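Local coordinates for ABC-type amino acid transport system, permease component (Caldanaerobacter subterraneus subsp. tengcongensis MB4, PDB 4YMU), which probably acts as the membrane-spanning permease subunit of an ABC transporter that moves amino acids across the cell membrane, at residues G37-I40 / A41-M45; M131-R134 / Y135-P139. One frame throughout, in Å; residues are numbered along the deposited sequence.

Contact 1: residues G37-I40 / A41-M45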
ATOM      1  N   GLY C  37     -15.821  15.596 -15.101  1.00 93.22           N
ATOM      2  CA  GLY C  37     -14.579  15.137 -14.490  1.00100.69           C
ATOM      3  C   GLY C  37     -13.710  14.325 -15.436  1.00 97.62           C
ATOM      4  O   GLY C  37     -12.498  14.548 -15.510  1.00 92.48           O
ATOM      5  N   LEU C  38     -14.344  13.406 -16.165  1.00 99.15           N
ATOM      6  CA  LEU C  38     -13.690  12.604 -17.199  1.00 97.29           C
ATOM      7  C   LEU C  38     -13.030  13.494 -18.245  1.00 97.63           C
ATOM      8  O   LEU C  38     -11.890  13.275 -18.655  1.00 93.76           O
ATOM      9  CB  LEU C  38     -14.725  11.708 -17.889  1.00 89.71           C
ATOM     10  CG  LEU C  38     -14.276  10.957 -19.147  1.00 87.21           C
ATOM     11  CD1 LEU C  38     -13.038  10.100 -18.882  1.00 84.64           C
ATOM     12  CD2 LEU C  38     -15.421  10.105 -19.685  1.00 82.62           C
ATOM     13  N   PHE C  39     -13.771  14.511 -18.659  1.00 97.65           N
ATOM     14  CA  PHE C  39     -13.335  15.432 -19.685  1.00102.05           C
ATOM     15  C   PHE C  39     -12.129  16.203 -19.182  1.00102.27           C
ATOM     16  O   PHE C  39     -11.165  16.424 -19.915  1.00103.79           O
ATOM     17  CB  PHE C  39     -14.490  16.380 -19.997  1.00108.14           C
ATOM     18  CG  PHE C  39     -14.480  16.911 -21.391  1.00118.18           C
ATOM     19  CD1 PHE C  39     -14.899  16.114 -22.450  1.00125.41           C
ATOM     20  CD2 PHE C  39     -14.092  18.220 -21.647  1.00117.44           C
ATOM     21  CE1 PHE C  39     -14.906  16.610 -23.752  1.00130.39           C
ATOM     22  CE2 PHE C  39     -14.099  18.724 -22.942  1.00116.26           C
ATOM     23  CZ  PHE C  39     -14.505  17.920 -23.996  1.00124.18           C
ATOM     24  N   ILE C  40     -12.189  16.602 -17.917  1.00102.55           N
ATOM     25  CA  ILE C  40     -11.117  17.371 -17.305  1.00103.21           C
ATOM     26  C   ILE C  40      -9.850  16.525 -17.237  1.00 99.45           C
ATOM     27  O   ILE C  40      -8.747  17.024 -17.469  1.00101.02           O
ATOM     28  CB  ILE C  40     -11.484  17.820 -15.874  1.00106.27           C
ATOM     29  CG1 ILE C  40     -12.713  18.725 -15.876  1.00102.97           C
ATOM     30  CG2 ILE C  40     -10.327  18.580 -15.235  1.00111.11           C
ATOM     31  CD1 ILE C  40     -12.452  20.063 -16.482  1.00105.82           C
ATOM     32  N   ALA C  41     -10.021  15.241 -16.925  1.00 97.27           N
ATOM     33  CA  ALA C  41      -8.896  14.317 -16.779  1.00 97.33           C
ATOM     34  C   ALA C  41      -8.163  14.142 -18.109  1.00103.39           C
ATOM     35  O   ALA C  41      -6.934  14.232 -18.163  1.00101.73           O
ATOM     36  CB  ALA C  41      -9.385  12.979 -16.260  1.00 88.10           C
ATOM     37  N   LEU C  42      -8.935  13.908 -19.174  1.00101.83           N
ATOM     38  CA  LEU C  42      -8.419  13.780 -20.536  1.00 98.21           C
ATOM     39  C   LEU C  42      -7.579  14.990 -20.938  1.00107.88           C
ATOM     40  O   LEU C  42      -6.553  14.860 -21.605  1.00112.80           O
ATOM     41  CB  LEU C  42      -9.580  13.599 -21.519  1.00 92.47           C
ATOM     42  CG  LEU C  42      -9.961  12.167 -21.908  1.00 91.89           C
ATOM     43  CD1 LEU C  42      -9.376  11.176 -20.937  1.00 88.00           C
ATOM     44  CD2 LEU C  42     -11.463  11.970 -22.002  1.00 86.68           C
ATOM     45  N   MET C  43      -8.028  16.167 -20.526  1.00111.75           N
ATOM     46  CA  MET C  43      -7.302  17.399 -20.778  1.00110.64           C
ATOM     47  C   MET C  43      -5.949  17.410 -20.084  1.00111.21           C
ATOM     48  O   MET C  43      -4.965  17.916 -20.624  1.00108.45           O
ATOM     49  CB  MET C  43      -8.116  18.591 -20.296  1.00109.82           C
ATOM     50  CG  MET C  43      -9.267  18.955 -21.195  1.00100.52           C
ATOM     51  SD  MET C  43      -9.886  20.599 -20.791  1.00110.92           S
ATOM     52  CE  MET C  43     -11.569  20.434 -21.364  1.00 92.14           C
ATOM     53  N   LYS C  44      -5.908  16.866 -18.872  1.00114.98           N
ATOM     54  CA  LYS C  44      -4.692  16.895 -18.065  1.00115.07           C
ATOM     55  C   LYS C  44      -3.675  15.901 -18.632  1.00117.80           C
ATOM     56  O   LYS C  44      -2.484  15.975 -18.333  1.00116.88           O
ATOM     57  CB  LYS C  44      -5.023  16.546 -16.611  1.00105.36           C
ATOM     58  CG  LYS C  44      -3.999  16.998 -15.585  1.00 95.01           C
ATOM     59  CD  LYS C  44      -4.370  16.445 -14.219  1.00 95.22           C
ATOM     60  CE  LYS C  44      -3.389  16.852 -13.127  1.00 99.51           C
ATOM     61  NZ  LYS C  44      -3.930  16.520 -11.767  1.00 94.94           N
ATOM     62  N   MET C  45      -4.153  14.997 -19.481  1.00119.75           N
ATOM     63  CA  MET C  45      -3.298  14.007 -20.122  1.00120.55           C
ATOM     64  C   MET C  45      -2.774  14.498 -21.468  1.00125.10           C
ATOM     65  O   MET C  45      -1.903  13.865 -22.069  1.00125.50           O
ATOM     66  CB  MET C  45      -4.071  12.709 -20.323  1.00108.26           C
ATOM     67  CG  MET C  45      -4.564  12.099 -19.036  1.00 98.32           C
ATOM     68  SD  MET C  45      -5.660  10.701 -19.331  1.00119.12           S
ATOM     69  CE  MET C  45      -6.297  10.463 -17.666  1.00 88.71           C
TER

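Contact 2: residues M131-R134 / Y135-P139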
ATOM      1  N   MET C 131      -2.707   1.218 -27.554  1.00 90.52           N
ATOM      2  CA  MET C 131      -3.212  -0.149 -27.457  1.00 98.23           C
ATOM      3  C   MET C 131      -3.118  -0.684 -26.022  1.00 91.06           C
ATOM      4  O   MET C 131      -4.023  -1.390 -25.548  1.00 90.46           O
ATOM      5  CB  MET C 131      -2.437  -1.057 -28.401  1.00 98.66           C
ATOM      6  CG  MET C 131      -2.252  -0.465 -29.783  1.00 93.19           C
ATOM      7  SD  MET C 131      -1.062  -1.423 -30.745  1.00108.01           S
ATOM      8  CE  MET C 131      -1.829  -3.028 -30.558  1.00 81.15           C
ATOM      9  N   ALA C 132      -2.033  -0.328 -25.335  1.00 83.65           N
ATOM     10  CA  ALA C 132      -1.791  -0.779 -23.967  1.00 86.77           C
ATOM     11  C   ALA C 132      -2.870  -0.189 -23.103  1.00 85.18           C
ATOM     12  O   ALA C 132      -3.397  -0.815 -22.171  1.00 83.67           O
ATOM     13  CB  ALA C 132      -0.412  -0.319 -23.488  1.00 89.27           C
ATOM     14  N   MET C 133      -3.198   1.044 -23.444  1.00 86.41           N
ATOM     15  CA  MET C 133      -4.199   1.796 -22.731  1.00 83.31           C
ATOM     16  C   MET C 133      -5.568   1.155 -22.898  1.00 83.68           C
ATOM     17  O   MET C 133      -6.241   0.837 -21.913  1.00 72.15           O
ATOM     18  CB  MET C 133      -4.177   3.220 -23.239  1.00 70.64           C
ATOM     19  CG  MET C 133      -4.383   4.211 -22.157  1.00 95.93           C
ATOM     20  SD  MET C 133      -3.121   4.255 -20.890  1.00 94.63           S
ATOM     21  CE  MET C 133      -3.901   5.454 -19.796  1.00125.34           C
ATOM     22  N   ARG C 134      -5.951   0.912 -24.145  1.00 82.76           N
ATOM     23  CA  ARG C 134      -7.259   0.343 -24.431  1.00 91.05           C
ATOM     24  C   ARG C 134      -7.466  -1.077 -23.896  1.00 95.44           C
ATOM     25  O   ARG C 134      -8.481  -1.363 -23.257  1.00 94.62           O
ATOM     26  CB  ARG C 134      -7.530   0.349 -25.930  1.00 98.18           C
ATOM     27  CG  ARG C 134      -8.758  -0.462 -26.297  1.00104.23           C
ATOM     28  CD  ARG C 134      -9.261  -0.155 -27.691  1.00103.38           C
ATOM     29  NE  ARG C 134     -10.462  -0.932 -27.984  1.00109.27           N
ATOM     30  CZ  ARG C 134     -11.057  -0.972 -29.170  1.00110.45           C
ATOM     31  NH1 ARG C 134     -10.565  -0.270 -30.183  1.00100.94           N
ATOM     32  NH2 ARG C 134     -12.145  -1.712 -29.338  1.00112.47           N
ATOM     33  N   TYR C 135      -6.505  -1.965 -24.148  1.00 96.30           N
ATOM     34  CA  TYR C 135      -6.722  -3.375 -23.863  1.00 84.49           C
ATOM     35  C   TYR C 135      -6.251  -3.830 -22.481  1.00 83.68           C
ATOM     36  O   TYR C 135      -6.697  -4.862 -21.991  1.00 88.52           O
ATOM     37  CB  TYR C 135      -6.090  -4.229 -24.953  1.00 94.09           C
ATOM     38  CG  TYR C 135      -6.577  -3.881 -26.335  1.00100.52           C
ATOM     39  CD1 TYR C 135      -7.851  -4.245 -26.754  1.00103.34           C
ATOM     40  CD2 TYR C 135      -5.767  -3.185 -27.222  1.00101.19           C
ATOM     41  CE1 TYR C 135      -8.308  -3.923 -28.015  1.00106.28           C
ATOM     42  CE2 TYR C 135      -6.215  -2.855 -28.491  1.00100.58           C
ATOM     43  CZ  TYR C 135      -7.489  -3.229 -28.886  1.00110.04           C
ATOM     44  OH  TYR C 135      -7.952  -2.903 -30.148  1.00116.30           O
ATOM     45  N   VAL C 136      -5.367  -3.065 -21.847  1.00 76.88           N
ATOM     46  CA  VAL C 136      -4.774  -3.512 -20.593  1.00 76.20           C
ATOM     47  C   VAL C 136      -5.010  -2.582 -19.412  1.00 81.39           C
ATOM     48  O   VAL C 136      -5.550  -3.002 -18.386  1.00 93.04           O
ATOM     49  CB  VAL C 136      -3.228  -3.802 -20.745  1.00 83.81           C
ATOM     50  CG1 VAL C 136      -2.540  -3.860 -19.401  1.00 69.57           C
ATOM     51  CG2 VAL C 136      -2.995  -5.088 -21.518  1.00 77.26           C
ATOM     52  N   ILE C 137      -4.610  -1.323 -19.547  1.00 77.74           N
ATOM     53  CA  ILE C 137      -4.590  -0.428 -18.393  1.00 84.45           C
ATOM     54  C   ILE C 137      -5.970   0.128 -18.000  1.00 89.41           C
ATOM     55  O   ILE C 137      -6.369   0.048 -16.837  1.00 91.08           O
ATOM     56  CB  ILE C 137      -3.583   0.715 -18.618  1.00 79.09           C
ATOM     57  CG1 ILE C 137      -2.221   0.132 -19.013  1.00 84.93           C
ATOM     58  CG2 ILE C 137      -3.523   1.622 -17.413  1.00 68.80           C
ATOM     59  CD1 ILE C 137      -1.271   1.131 -19.666  1.00 84.42           C
ATOM     60  N   ILE C 138      -6.683   0.710 -18.965  1.00 96.82           N
ATOM     61  CA  ILE C 138      -8.010   1.316 -18.720  1.00 98.88           C
ATOM     62  C   ILE C 138      -9.066   0.365 -18.128  1.00 96.39           C
ATOM     63  O   ILE C 138      -9.796   0.763 -17.218  1.00 99.59           O
ATOM     64  CB  ILE C 138      -8.543   2.067 -19.976  1.00 87.83           C
ATOM     65  CG1 ILE C 138      -7.753   3.362 -20.169  1.00 85.23           C
ATOM     66  CG2 ILE C 138     -10.032   2.357 -19.866  1.00 82.02           C
ATOM     67  CD1 ILE C 138      -7.810   3.885 -21.556  1.00 86.88           C
ATOM     68  N   PRO C 139      -9.164  -0.882 -18.644  1.00 94.81           N
ATOM     69  CA  PRO C 139     -10.116  -1.813 -18.021  1.00 87.82           C
ATOM     70  C   PRO C 139      -9.870  -2.042 -16.532  1.00 88.10           C
ATOM     71  O   PRO C 139     -10.827  -2.320 -15.802  1.00 93.32           O
ATOM     72  CB  PRO C 139      -9.854  -3.127 -18.765  1.00 85.55           C
ATOM     73  CG  PRO C 139      -9.364  -2.700 -20.121  1.00 85.88           C
ATOM     74  CD  PRO C 139      -8.545  -1.460 -19.860  1.00 93.40           C
TER

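Contact 1: residues G37-I40 / A41-M45
Met43 reaches back one helical turn to Phe39, and its terminal methyl does the touching: CE lies 3.4 Å from Phe39 CD2 and comes to the ring obliquely, on the side of CD2 and CE2. The torsions of the chain bring it there. Met43 CG stands anti to its own carbonyl carbon (chi1 -76°), and the chain then runs extended, so that the thioether carries CE along the helix surface to the phenyl group. One residue back, Leu38 and Leu42 repeat the four-residue spacing with branched groups; methyl CD1 of Leu38 meets methyl CD2 of Leu42 at 4.0 Å, a looser meeting than the first. Both pairs sit on successive backbone bonds of the same spacing. Ala41 N donates to Gly37 O at 2.9 Å, Leu42 N to Leu38 O at 3.1 Å in a nearly straight bond (N-H...O angle 170°), and Met43 N to Phe39 O at 3.2 Å; Lys44 N to Ile40 O follows. These bonds place the paired residues one turn apart. Farther out, helix 49-63 packs on Ile40 and Met43 through Ile59, Ile51 and Ala55, while helix 87-112 meets Leu38 and Ile40 through Ile107 and Ala104. Lys44 extends away from the contact to a salt bridge with Glu105. Regular i to i+4 bonding, with apolar pairs one turn apart on adjacent flanks, is the ordinary alpha-helical build of what is probably the end of a membrane-spanning helix, 12-44, in the permease bundle.

Contact 2: residues M131-R134 / Y135-P139
Tyr135 and Arg134, neighbours in sequence, form the main side-chain contact by CH-pi packing. Arg134 CG stands over the centre of the phenol ring, 3.8 Å from its centroid. With CG anti to the backbone N (chi1 169°) and the chain extended to NE, the arginine runs on across the ring, and its guanidinium plane lies 14° from that of the ring, with Tyr135 OH above it near the rim. Apolar contacts continue round the helix: Met131 CB rests 4.1 Å from Tyr135 CD2, while Met133 is shared, its CG meeting Ile138 CD1 at 3.5 Å and its SD meeting Ile137 CD1 at 3.8 Å. Backbone bonding changes spacing along the way. Tyr135 N bonds to Met131 O in the ordinary alpha manner, but Ala132 O then accepts two donors: Ile137 N at 2.9 Å, in the carbonyl plane, and Val136 N at 3.0 Å, well above it. Ile138 N likewise reaches five residues back to Met133 O, making a wider pi-type turn. Pro139 has no N-H to give, and its CD packs 3.4 Å from Arg134 O where the helix kinks. Tyr135 O and OH also bond, the latter weakly, to side chains of another protein chain. A leucine in place of Tyr135 would probably leave the Arg134 chain without its flat support and that chain's basic side chain without the hydroxyl it weakly bonds. The chemistry thus implies a widened, proline-kinked helix start, probably within the EAA-type loop that docks on the ATPase subunit in related importers, bonded to its neighbour by a carbonyl and, weakly, a phenol.

Contacts 1 and 2 each lie within a single helix, 12-44 and 129-160 respectively, and do not touch: their centres are 17 Å apart and their nearest atoms about 6 Å. Both mix buried and surface residues, but contact 2 is farther from the chain's centre and meets another protein chain, whereas no other protein chain touches contact 1, which packs on helices 49-63 and 87-112. Chemistry follows place. Residues 37-45 keep regular alpha bonding and apolar pairs, while 131-139 combine a pi-type turn with arginine-on-tyrosine packing. Contact 2 also adjoins helix 117-124, where the EAA-type signature that in related importers docks on the ATPase subunit probably begins, running on through contact 2.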